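Local coordinates for protein acyl-coa oxidase (Arabidopsis thaliana, PDB 1W07) that oxidises long- and medium-chain acyl-CoAs to 2-trans-enoyl-CoAs in peroxisomal beta-oxidation, using FAD and passing the electrons to oxygen to form hydrogen peroxide, at residues 483-494 with 525-536. The protein carries 1 engineered substitution. Residues are numbered along the deposited sequence; the frame is centred on the assembly and turned at random.
Sequences VLEAFEARALRM and AHCQLIVVSKFI
The guanidinium of R490 lies flat against A525, whose CB sits over the centre of one face, 3.3 Å from CZ. At its edge, close to its plane, both terminal nitrogens converge on the amide oxygen of Q528: NH1 reaches OE1 at 2.8 Å and NH2 reaches the same OE1 at 3.0 Å, neither bond straight, with guanidinium and amide planes turned 34° apart. The F487 ring carries CG2 of V532 over one face, offset toward the rim, 3.7 Å from CE2, while F571 meets it edge-to-face. The R490–Q528 and F487–V532 contacts join helices 480-503 and 516-538, neighbours in the C-terminal helical domain of the acyl-CoA oxidase fold; segments 483-494 and 525-536 run antiparallel at 161°, their axes approaching to 8.8 Å. A salt bridge from R490 NH2 to D570 gives the buried charge an acidic partner. NH1 also donates to a water that in turn donates to the carbonyl oxygens of F487 and A525, tying the two backbones together. Were R490 replaced by an alanine, Q528 OE1 and D570 would probably lose these donors, the water its NH1 partner and the A525 methyl its cover on one side. L529 CD1 touches both F487 CB and E488 CG, the latter 3.5 Å away, chi1 (164°) swinging the CG branch toward helix 480-503. Further along, L484 and I536 meet tip to tip, I536 CD1 lying 3.8 Å from L484 CG, and V483 packs on V532 through their CG1 methyls.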
# COMPACT_ATOMS: atom_id res chain seq x y z
N VAL B 483 3.48 -14.94 27.90
CA VAL B 483 2.99 -14.37 26.66
C VAL B 483 1.57 -14.83 26.40
O VAL B 483 0.70 -14.01 26.15
CB VAL B 483 3.91 -14.76 25.48
CG1 VAL B 483 3.29 -14.30 24.16
CG2 VAL B 483 5.28 -14.14 25.68
N LEU B 484 1.33 -16.13 26.48
CA LEU B 484 -0.00 -16.67 26.23
C LEU B 484 -1.04 -16.06 27.16
O LEU B 484 -2.12 -15.67 26.72
CB LEU B 484 -0.02 -18.19 26.38
CG LEU B 484 0.55 -18.99 25.21
CD1 LEU B 484 0.55 -20.47 25.55
CD2 LEU B 484 -0.30 -18.74 23.97
N GLU B 485 -0.70 -15.97 28.44
CA GLU B 485 -1.62 -15.40 29.43
C GLU B 485 -1.98 -13.97 29.03
O GLU B 485 -3.15 -13.59 29.06
CB GLU B 485 -0.97 -15.39 30.81
CG GLU B 485 -1.84 -14.76 31.89
CD GLU B 485 -1.14 -14.68 33.23
OE1 GLU B 485 -0.06 -14.05 33.30
OE2 GLU B 485 -1.68 -15.24 34.21
N ALA B 486 -0.98 -13.19 28.67
CA ALA B 486 -1.21 -11.81 28.27
C ALA B 486 -2.14 -11.71 27.06
O ALA B 486 -3.10 -10.93 27.08
CB ALA B 486 0.11 -11.14 27.95
N PHE B 487 -1.88 -12.49 26.01
CA PHE B 487 -2.73 -12.46 24.81
C PHE B 487 -4.13 -13.03 25.03
O PHE B 487 -5.10 -12.53 24.46
CB PHE B 487 -2.05 -13.19 23.65
CG PHE B 487 -1.07 -12.35 22.88
CD1 PHE B 487 0.16 -12.01 23.44
CD2 PHE B 487 -1.38 -11.88 21.61
CE1 PHE B 487 1.06 -11.20 22.74
CE2 PHE B 487 -0.49 -11.08 20.90
CZ PHE B 487 0.73 -10.74 21.47
N GLU B 488 -4.24 -14.08 25.84
CA GLU B 488 -5.55 -14.68 26.11
C GLU B 488 -6.40 -13.69 26.90
O GLU B 488 -7.56 -13.46 26.58
CB GLU B 488 -5.41 -16.00 26.88
CG GLU B 488 -4.66 -17.09 26.14
CD GLU B 488 -4.57 -18.38 26.93
OE1 GLU B 488 -4.56 -18.31 28.17
OE2 GLU B 488 -4.50 -19.46 26.31
N ALA B 489 -5.81 -13.10 27.93
CA ALA B 489 -6.52 -12.12 28.75
C ALA B 489 -6.96 -10.92 27.92
O ALA B 489 -8.11 -10.47 28.01
CB ALA B 489 -5.62 -11.65 29.89
N ARG B 490 -6.06 -10.39 27.11
CA ARG B 490 -6.36 -9.25 26.27
C ARG B 490 -7.53 -9.52 25.32
O ARG B 490 -8.43 -8.69 25.16
CB ARG B 490 -5.11 -8.84 25.50
CG ARG B 490 -5.34 -7.84 24.39
CD ARG B 490 -5.12 -8.49 23.03
NE ARG B 490 -5.20 -7.53 21.93
CZ ARG B 490 -4.64 -7.74 20.74
NH1 ARG B 490 -3.97 -8.87 20.51
NH2 ARG B 490 -4.75 -6.83 19.78
N ALA B 491 -7.53 -10.70 24.70
CA ALA B 491 -8.59 -11.08 23.77
C ALA B 491 -9.91 -11.32 24.49
O ALA B 491 -10.95 -10.79 24.10
CB ALA B 491 -8.19 -12.34 23.02
N LEU B 492 -9.86 -12.12 25.56
CA LEU B 492 -11.05 -12.42 26.34
C LEU B 492 -11.66 -11.14 26.91
O LEU B 492 -12.87 -10.96 26.87
CB LEU B 492 -10.70 -13.38 27.49
CG LEU B 492 -11.83 -13.74 28.47
CD1 LEU B 492 -13.00 -14.36 27.72
CD2 LEU B 492 -11.30 -14.71 29.50
N ARG B 493 -10.80 -10.28 27.44
CA ARG B 493 -11.23 -9.02 28.01
C ARG B 493 -11.99 -8.17 26.99
O ARG B 493 -13.07 -7.64 27.28
CB ARG B 493 -10.01 -8.25 28.53
CG ARG B 493 -10.27 -6.80 28.89
CD ARG B 493 -11.16 -6.67 30.10
NE ARG B 493 -10.52 -5.88 31.16
CZ ARG B 493 -11.12 -5.50 32.27
NH1 ARG B 493 -12.39 -5.84 32.48
NH2 ARG B 493 -10.47 -4.79 33.18
N MET B 494 -11.43 -8.05 25.79
CA MET B 494 -12.07 -7.28 24.73
C MET B 494 -13.42 -7.88 24.33
O MET B 494 -14.38 -7.16 24.11
CB MET B 494 -11.15 -7.18 23.51
CG MET B 494 -9.89 -6.36 23.76
SD MET B 494 -8.65 -6.39 22.44
CE MET B 494 -9.27 -5.15 21.33
N ALA B 525 -7.92 -9.55 17.81
CA ALA B 525 -7.11 -9.95 18.98
C ALA B 525 -7.19 -11.46 19.17
O ALA B 525 -6.19 -12.10 19.50
CB ALA B 525 -7.60 -9.23 20.26
N HIS B 526 -8.36 -12.05 18.93
CA HIS B 526 -8.52 -13.49 19.05
C HIS B 526 -7.65 -14.20 18.02
O HIS B 526 -6.92 -15.13 18.35
CB HIS B 526 -9.98 -13.87 18.83
CG HIS B 526 -10.22 -15.35 18.83
ND1 HIS B 526 -10.13 -16.12 19.97
CD2 HIS B 526 -10.57 -16.19 17.83
CE1 HIS B 526 -10.41 -17.37 19.67
NE2 HIS B 526 -10.68 -17.44 18.38
N CYS B 527 -7.73 -13.77 16.76
CA CYS B 527 -6.92 -14.37 15.70
C CYS B 527 -5.42 -14.24 15.96
O CYS B 527 -4.66 -15.16 15.62
CB CYS B 527 -7.24 -13.72 14.36
SG CYS B 527 -8.92 -14.00 13.84
N GLN B 528 -4.99 -13.12 16.54
CA GLN B 528 -3.56 -12.93 16.83
C GLN B 528 -3.12 -13.92 17.90
O GLN B 528 -2.02 -14.47 17.83
CB GLN B 528 -3.29 -11.48 17.27
CG GLN B 528 -3.49 -10.46 16.14
CD GLN B 528 -3.39 -9.02 16.60
OE1 GLN B 528 -3.66 -8.70 17.76
NE2 GLN B 528 -3.05 -8.13 15.68
N LEU B 529 -3.97 -14.12 18.90
CA LEU B 529 -3.67 -15.07 19.97
C LEU B 529 -3.43 -16.44 19.33
O LEU B 529 -2.48 -17.13 19.68
CB LEU B 529 -4.85 -15.17 20.94
CG LEU B 529 -4.87 -16.37 21.89
CD1 LEU B 529 -3.67 -16.36 22.83
CD2 LEU B 529 -6.17 -16.33 22.67
N ILE B 530 -4.30 -16.83 18.39
CA ILE B 530 -4.15 -18.11 17.72
C ILE B 530 -2.77 -18.23 17.02
O ILE B 530 -2.08 -19.25 17.14
CB ILE B 530 -5.28 -18.31 16.68
CG1 ILE B 530 -6.63 -18.42 17.40
CG2 ILE B 530 -5.01 -19.53 15.82
CD1 ILE B 530 -7.85 -18.54 16.47
N VAL B 531 -2.37 -17.19 16.29
CA VAL B 531 -1.09 -17.21 15.60
C VAL B 531 0.04 -17.33 16.61
O VAL B 531 0.97 -18.13 16.45
CB VAL B 531 -0.91 -15.93 14.73
CG1 VAL B 531 0.42 -15.99 13.99
CG2 VAL B 531 -2.06 -15.78 13.74
N VAL B 532 -0.02 -16.55 17.68
CA VAL B 532 1.02 -16.59 18.70
C VAL B 532 1.11 -17.96 19.36
O VAL B 532 2.21 -18.49 19.57
CB VAL B 532 0.78 -15.54 19.80
CG1 VAL B 532 1.84 -15.70 20.88
CG2 VAL B 532 0.84 -14.13 19.22
N SER B 533 -0.05 -18.55 19.68
CA SER B 533 -0.09 -19.85 20.34
C SER B 533 0.43 -20.97 19.46
O SER B 533 1.04 -21.91 19.95
CB SER B 533 -1.52 -20.18 20.82
OG SER B 533 -2.35 -20.54 19.73
N LYS B 534 0.19 -20.88 18.15
CA LYS B 534 0.67 -21.91 17.23
C LYS B 534 2.17 -21.82 17.00
O LYS B 534 2.83 -22.84 16.73
CB LYS B 534 -0.07 -21.84 15.90
CG LYS B 534 -1.56 -22.01 16.06
CD LYS B 534 -1.87 -23.33 16.74
CE LYS B 534 -3.33 -23.41 17.15
NZ LYS B 534 -3.60 -24.72 17.79
N PHE B 535 2.73 -20.62 17.08
CA PHE B 535 4.17 -20.43 16.93
C PHE B 535 4.86 -21.01 18.17
O PHE B 535 5.86 -21.71 18.07
CB PHE B 535 4.50 -18.93 16.79
CG PHE B 535 5.79 -18.65 16.08
CD1 PHE B 535 5.96 -17.45 15.40
CD2 PHE B 535 6.83 -19.58 16.06
CE1 PHE B 535 7.15 -17.18 14.71
CE2 PHE B 535 8.02 -19.33 15.38
CZ PHE B 535 8.18 -18.12 14.70
N ILE B 536 4.32 -20.71 19.35
CA ILE B 536 4.86 -21.22 20.61
C ILE B 536 4.75 -22.76 20.62
O ILE B 536 5.62 -23.46 21.15
CB ILE B 536 4.09 -20.65 21.83
CG1 ILE B 536 4.35 -19.14 21.93
CG2 ILE B 536 4.49 -21.37 23.11
CD1 ILE B 536 3.62 -18.46 23.07
O HOH W 1 -4.67 -11.39 21.90